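PDB 6B2Y: solute-binding periplasmic protein of iron/siderophore ABC transporter, which probably binds chelated iron in the periplasm and delivers it to the membrane permease of an ABC-type iron/siderophore transporter. Local coordinates for residues D163-P168 / Y333-Y338; V49-K54 / P158-D163. All blocks are in the same frame, centred on the assembly; numbering follows the deposited sequence.

Contact 1 of 2, residues D163-P168 / Y333-Y338; sequences DFRNSP and YYNSPY
Phe164 and Pro337 make the main apolar contact between residues 163-168 and 333-338. Pro337 CD sits over the centre of the Phe164 ring, 3.7 Å from the centroid and 3° off the ring normal, a CH-pi contact of nearly ideal geometry. Pro337 CB packs on the CE1 side of the same ring. Phe164 CG, anti to the carbonyl carbon (chi1 -55°), starts the ring beside the backbone N, and chi2 (-73°) turns one face to Pro337. Beyond it, Met176 of helix 168-182 and Ala68 of helix 66-70 touch both residues.

Beside this apolar pair, Asn335 OD1 lies at the edge of the Phe164 ring, near its plane, and touches Phe164 CB at 3.4 Å and Arg165 CB at 3.6 Å. Arg165 CA makes a CA-H...O contact of 3.6 Å with Tyr334 O. The end of the Arg165 side chain leads away from residues 333-338, and NH2 bonds Leu137 O.

No direct hydrogen bond joins the two segments; water does so instead. One water donates to Asn335 OD1 at 2.7 Å and accepts from Phe164 N. Another accepts from Ser336 N at 3.0 Å, with Phe164 O and Tyr333 O each 2.7 Å away as acceptors; other acceptors nearby leave the sharing of its protons open.

Within residues 163-168, Asp163 OD1 takes Asn166 N through its syn lone pair and Arg165 N from above the carboxylate plane, while OD2 receives Ser167 N. This Asx turn leads into helix 168-182, and its meeting with the loop before helix 340-350 joins the two lobes at the middle of a periplasmic binding protein.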
loop_
_atom_site.group_PDB
_atom_site.type_symbol
_atom_site.label_atom_id
_atom_site.label_comp_id
_atom_site.label_asym_id
_atom_site.label_seq_id
_atom_site.Cartn_x
_atom_site.Cartn_y
_atom_site.Cartn_z
ATOM N N ASP A 163 7.256 -6.652 6.021
ATOM C CA ASP A 163 7.379 -6.238 4.627
ATOM C C ASP A 163 6.055 -6.423 3.894
ATOM O O ASP A 163 5.536 -7.545 3.811
ATOM C CB ASP A 163 8.465 -7.014 3.881
ATOM C CG ASP A 163 8.533 -6.616 2.407
ATOM O OD1 ASP A 163 8.636 -5.407 2.126
ATOM O OD2 ASP A 163 8.448 -7.515 1.539
ATOM N N PHE A 164 5.546 -5.317 3.344
ATOM C CA PHE A 164 4.445 -5.285 2.384
ATOM C C PHE A 164 4.867 -4.657 1.070
ATOM O O PHE A 164 4.027 -4.486 0.173
ATOM C CB PHE A 164 3.255 -4.490 2.948
ATOM C CG PHE A 164 2.773 -4.987 4.269
ATOM C CD1 PHE A 164 2.067 -6.184 4.353
ATOM C CD2 PHE A 164 3.042 -4.266 5.436
ATOM C CE1 PHE A 164 1.603 -6.648 5.561
ATOM C CE2 PHE A 164 2.590 -4.723 6.653
ATOM C CZ PHE A 164 1.876 -5.919 6.721
ATOM N N ARG A 165 6.143 -4.305 0.932
ATOM C CA ARG A 165 6.625 -3.471 -0.158
ATOM C C ARG A 165 7.523 -4.222 -1.127
ATOM O O ARG A 165 7.349 -4.115 -2.343
ATOM C CB ARG A 165 7.393 -2.266 0.413
ATOM C CG ARG A 165 7.482 -1.078 -0.573
ATOM C CD ARG A 165 8.541 -0.053 -0.140
ATOM N NE ARG A 165 9.809 -0.735 0.084
ATOM C CZ ARG A 165 10.447 -0.771 1.246
ATOM N NH1 ARG A 165 9.951 -0.115 2.292
ATOM N NH2 ARG A 165 11.590 -1.443 1.350
ATOM N N ASN A 166 8.512 -4.956 -0.616
ATOM C CA ASN A 166 9.472 -5.615 -1.497
ATOM C C ASN A 166 8.821 -6.771 -2.238
ATOM O O ASN A 166 8.839 -6.837 -3.475
ATOM C CB ASN A 166 10.670 -6.111 -0.687
ATOM C CG ASN A 166 11.460 -4.977 -0.074
ATOM O OD1 ASN A 166 11.252 -3.819 -0.410
ATOM N ND2 ASN A 166 12.393 -5.309 0.823
ATOM N N SER A 167 8.248 -7.709 -1.493
ATOM C CA SER A 167 7.626 -8.893 -2.076
ATOM C C SER A 167 6.290 -9.138 -1.400
ATOM O O SER A 167 6.163 -10.031 -0.552
ATOM C CB SER A 167 8.556 -10.099 -1.926
ATOM O OG SER A 167 9.893 -9.703 -2.243
ATOM N N PRO A 168 5.256 -8.371 -1.758
ATOM C CA PRO A 168 3.957 -8.567 -1.095
ATOM C C PRO A 168 3.332 -9.923 -1.370
ATOM O O PRO A 168 2.563 -10.406 -0.531
ATOM C CB PRO A 168 3.091 -7.415 -1.639
ATOM C CG PRO A 168 3.778 -6.933 -2.872
ATOM C CD PRO A 168 5.243 -7.219 -2.688
ATOM N N TYR A 333 -1.408 1.296 -1.837
ATOM C CA TYR A 333 -1.455 -0.161 -1.902
ATOM C C TYR A 333 -0.078 -0.760 -2.203
ATOM O O TYR A 333 0.087 -1.992 -2.114
ATOM C CB TYR A 333 -2.480 -0.640 -2.953
ATOM C CG TYR A 333 -3.940 -0.351 -2.592
ATOM C CD1 TYR A 333 -4.443 -0.609 -1.324
ATOM C CD2 TYR A 333 -4.812 0.173 -3.546
ATOM C CE1 TYR A 333 -5.785 -0.338 -1.013
ATOM C CE2 TYR A 333 -6.134 0.447 -3.244
ATOM C CZ TYR A 333 -6.615 0.202 -1.983
ATOM O OH TYR A 333 -7.944 0.485 -1.711
ATOM N N TYR A 334 0.917 0.065 -2.552
ATOM C CA TYR A 334 2.255 -0.465 -2.791
ATOM C C TYR A 334 2.962 -0.860 -1.499
ATOM O O TYR A 334 4.031 -1.477 -1.556
ATOM C CB TYR A 334 3.077 0.563 -3.592
ATOM C CG TYR A 334 3.800 1.605 -2.766
ATOM C CD1 TYR A 334 5.169 1.815 -2.922
ATOM C CD2 TYR A 334 3.125 2.371 -1.827
ATOM C CE1 TYR A 334 5.835 2.757 -2.157
ATOM C CE2 TYR A 334 3.778 3.311 -1.071
ATOM C CZ TYR A 334 5.130 3.503 -1.240
ATOM O OH TYR A 334 5.787 4.449 -0.480
ATOM N N ASN A 335 2.385 -0.538 -0.344
ATOM C CA ASN A 335 2.980 -0.902 0.947
ATOM C C ASN A 335 1.873 -1.006 1.995
ATOM O O ASN A 335 1.857 -0.293 3.001
ATOM C CB ASN A 335 4.039 0.121 1.361
ATOM C CG ASN A 335 4.886 -0.368 2.509
ATOM O OD1 ASN A 335 4.873 -1.558 2.826
ATOM N ND2 ASN A 335 5.630 0.539 3.137
ATOM N N SER A 336 0.914 -1.915 1.773
ATOM C CA SER A 336 -0.205 -2.045 2.711
ATOM C C SER A 336 -0.837 -3.415 2.575
ATOM O O SER A 336 -1.068 -3.852 1.445
ATOM C CB SER A 336 -1.280 -0.984 2.453
ATOM O OG SER A 336 -2.495 -1.359 3.103
ATOM N N PRO A 337 -1.188 -4.084 3.675
ATOM C CA PRO A 337 -1.900 -5.368 3.553
ATOM C C PRO A 337 -3.312 -5.234 2.991
ATOM O O PRO A 337 -3.948 -6.268 2.708
ATOM C CB PRO A 337 -1.919 -5.905 4.986
ATOM C CG PRO A 337 -1.797 -4.644 5.849
ATOM C CD PRO A 337 -0.912 -3.723 5.079
ATOM N N TYR A 338 -3.806 -4.015 2.781
ATOM C CA TYR A 338 -5.057 -3.853 2.048
ATOM C C TYR A 338 -4.889 -4.150 0.568
ATOM O O TYR A 338 -5.863 -4.060 -0.185
ATOM C CB TYR A 338 -5.599 -2.420 2.160
ATOM C CG TYR A 338 -6.084 -1.896 3.494
ATOM C CD1 TYR A 338 -7.000 -0.848 3.531
ATOM C CD2 TYR A 338 -5.601 -2.380 4.707
ATOM C CE1 TYR A 338 -7.441 -0.328 4.730
ATOM C CE2 TYR A 338 -6.034 -1.864 5.915
ATOM C CZ TYR A 338 -6.947 -0.827 5.917
ATOM O OH TYR A 338 -7.380 -0.294 7.113
HETATM O O HOH W 1 1.499 -3.710 -0.501
HETATM O O HOH W 2 6.655 -2.659 4.474
#

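Contact 2 of 2, residues V49-K54 / P158-D163; sequences VTIPAK and PVVFVD
Pro158 meets Val49, Thr50, Ile51 and Pro52, so that the start of the 158-163 segment carries much of its contact with residues 49-54. Its CB lies 3.6 Å from Val49 CG1, the two side chains crossing at about a right angle, and the same CB comes within 3.4 Å of Thr50 O. That carbonyl oxygen therefore rests against the proline ring, since CG is almost as near as CB. Ile51 CD1, 4.1 Å from Pro158 CB, and Pro52 CD, near Pro158 CG, complete the contacts of this ring.

At Val159 the backbone takes over. The CB of this residue points away from the other segment, but its carbonyl oxygen is touched by Val49 CG2 at 3.5 Å; this methyl is anti to the carbonyl carbon of Val49, while CG1, anti to the backbone N (chi1 -178°), goes to the proline. The polar partner of Val159 O is Arg47 NH1, which donates a hydrogen bond to it.

Val160 brings the second apolar patch. Its CG2 packs against Ile51 CD1 at 4.0 Å and lies 4.2 Å from Val49 CG1, and the Val160 and Ile51 side chains cross at about a right angle. Beyond Val160 the strand diverges from residues 49-54.

No hydrogen bond links the two segments, which belong to separate sheets. Residues 159-162 form the outermost strand of the parallel five-stranded sheet and pair with strand 132-136, whereas Val49 pairs with Val41 of the antiparallel hairpin. Val41 and Ile132 both touch Ile51 and Val160, and Leu178 of helix 168-182 also packs on Val160.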
loop_
_atom_site.group_PDB
_atom_site.type_symbol
_atom_site.label_atom_id
_atom_site.label_comp_id
_atom_site.label_asym_id
_atom_site.label_seq_id
_atom_site.Cartn_x
_atom_site.Cartn_y
_atom_site.Cartn_z
ATOM N N VAL A 49 13.702 -11.570 18.187
ATOM C CA VAL A 49 13.412 -10.399 19.003
ATOM C C VAL A 49 12.597 -10.838 20.208
ATOM O O VAL A 49 11.546 -11.460 20.045
ATOM C CB VAL A 49 12.632 -9.343 18.191
ATOM C CG1 VAL A 49 12.344 -8.079 19.014
ATOM C CG2 VAL A 49 13.372 -9.006 16.897
ATOM N N THR A 50 13.051 -10.490 21.411
ATOM C CA THR A 50 12.242 -10.754 22.597
ATOM C C THR A 50 11.137 -9.707 22.728
ATOM O O THR A 50 11.393 -8.502 22.598
ATOM C CB THR A 50 13.115 -10.766 23.860
ATOM O OG1 THR A 50 14.003 -11.887 23.822
ATOM C CG2 THR A 50 12.250 -10.876 25.118
ATOM N N ILE A 51 9.919 -10.170 23.001
ATOM C CA ILE A 51 8.726 -9.332 23.043
ATOM C C ILE A 51 8.157 -9.385 24.454
ATOM O O ILE A 51 7.996 -10.477 25.002
ATOM C CB ILE A 51 7.666 -9.795 22.027
ATOM C CG1 ILE A 51 8.232 -9.721 20.609
ATOM C CG2 ILE A 51 6.375 -8.981 22.155
ATOM C CD1 ILE A 51 8.778 -8.372 20.227
ATOM N N PRO A 52 7.800 -8.255 25.061
ATOM C CA PRO A 52 7.163 -8.305 26.383
ATOM C C PRO A 52 5.772 -8.911 26.302
ATOM O O PRO A 52 5.066 -8.779 25.299
ATOM C CB PRO A 52 7.102 -6.834 26.800
ATOM C CG PRO A 52 7.038 -6.095 25.479
ATOM C CD PRO A 52 7.933 -6.876 24.563
ATOM N N ALA A 53 5.374 -9.575 27.390
ATOM C CA ALA A 53 4.078 -10.243 27.420
ATOM C C ALA A 53 2.917 -9.273 27.297
ATOM O O ALA A 53 1.824 -9.677 26.882
ATOM C CB ALA A 53 3.935 -11.051 28.714
ATOM N N LYS A 54 3.128 -8.008 27.644
ATOM C CA LYS A 54 2.110 -6.974 27.555
ATOM C C LYS A 54 2.619 -5.886 26.622
ATOM O O LYS A 54 3.750 -5.410 26.784
ATOM C CB LYS A 54 1.800 -6.382 28.933
ATOM C CG LYS A 54 1.167 -7.358 29.923
ATOM C CD LYS A 54 0.334 -6.597 30.959
ATOM C CE LYS A 54 -0.617 -7.518 31.706
ATOM N NZ LYS A 54 -1.840 -7.825 30.907
ATOM N N PRO A 158 12.389 -3.339 21.775
ATOM C CA PRO A 158 12.344 -4.334 20.694
ATOM C C PRO A 158 11.881 -3.703 19.389
ATOM O O PRO A 158 10.904 -2.958 19.364
ATOM C CB PRO A 158 11.334 -5.374 21.203
ATOM C CG PRO A 158 11.033 -4.995 22.635
ATOM C CD PRO A 158 11.329 -3.555 22.774
ATOM N N VAL A 159 12.579 -4.026 18.301
ATOM C CA VAL A 159 12.247 -3.544 16.963
ATOM C C VAL A 159 11.897 -4.750 16.098
ATOM O O VAL A 159 12.652 -5.730 16.057
ATOM C CB VAL A 159 13.412 -2.750 16.344
ATOM C CG1 VAL A 159 13.108 -2.385 14.909
ATOM C CG2 VAL A 159 13.739 -1.509 17.179
ATOM N N VAL A 160 10.761 -4.681 15.408
ATOM C CA VAL A 160 10.277 -5.783 14.574
ATOM C C VAL A 160 10.113 -5.265 13.148
ATOM O O VAL A 160 9.465 -4.232 12.940
ATOM C CB VAL A 160 8.941 -6.339 15.104
ATOM C CG1 VAL A 160 8.285 -7.247 14.069
ATOM C CG2 VAL A 160 9.145 -7.058 16.433
ATOM N N PHE A 161 10.683 -5.991 12.172
ATOM C CA PHE A 161 10.571 -5.641 10.757
ATOM C C PHE A 161 9.477 -6.450 10.076
ATOM O O PHE A 161 9.371 -7.660 10.285
ATOM C CB PHE A 161 11.893 -5.861 10.017
ATOM C CG PHE A 161 12.948 -4.873 10.391
ATOM C CD1 PHE A 161 13.043 -3.654 9.726
ATOM C CD2 PHE A 161 13.818 -5.134 11.438
ATOM C CE1 PHE A 161 14.005 -2.727 10.095
ATOM C CE2 PHE A 161 14.783 -4.203 11.810
ATOM C CZ PHE A 161 14.871 -3.007 11.135
ATOM N N VAL A 162 8.670 -5.768 9.259
ATOM C CA VAL A 162 7.657 -6.381 8.403
ATOM C C VAL A 162 7.982 -6.032 6.955
ATOM O O VAL A 162 8.875 -5.237 6.676
ATOM C CB VAL A 162 6.230 -5.924 8.757
ATOM C CG1 VAL A 162 5.843 -6.391 10.154
ATOM C CG2 VAL A 162 6.113 -4.376 8.608
ATOM N N ASP A 163 7.256 -6.652 6.021
ATOM C CA ASP A 163 7.379 -6.238 4.627
ATOM C C ASP A 163 6.055 -6.423 3.894
ATOM O O ASP A 163 5.536 -7.545 3.811
ATOM C CB ASP A 163 8.465 -7.014 3.881
ATOM C CG ASP A 163 8.533 -6.616 2.407
ATOM O OD1 ASP A 163 8.636 -5.407 2.126
ATOM O OD2 ASP A 163 8.448 -7.515 1.539
#

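The two contacts share Asp163 in sequence, although it touches the partner segment in neither: the chain passes contact 2 along strand 159-162 and then turns into contact 1, the two centres about 19 Å apart. Contact 1 lies near the middle of the molecule, about 5 Å from the chain centre, whereas contact 2, about 22 Å from it, is peripheral and includes the exposed Thr50. Helix 168-182 borders both. Neither has a direct hydrogen bond between its segments, yet their chemistry differs. Contact 1 joins two loops through an aromatic-proline pair and bridging waters; contact 2 packs aliphatic and proline side chains between a sheet edge and a short hairpin.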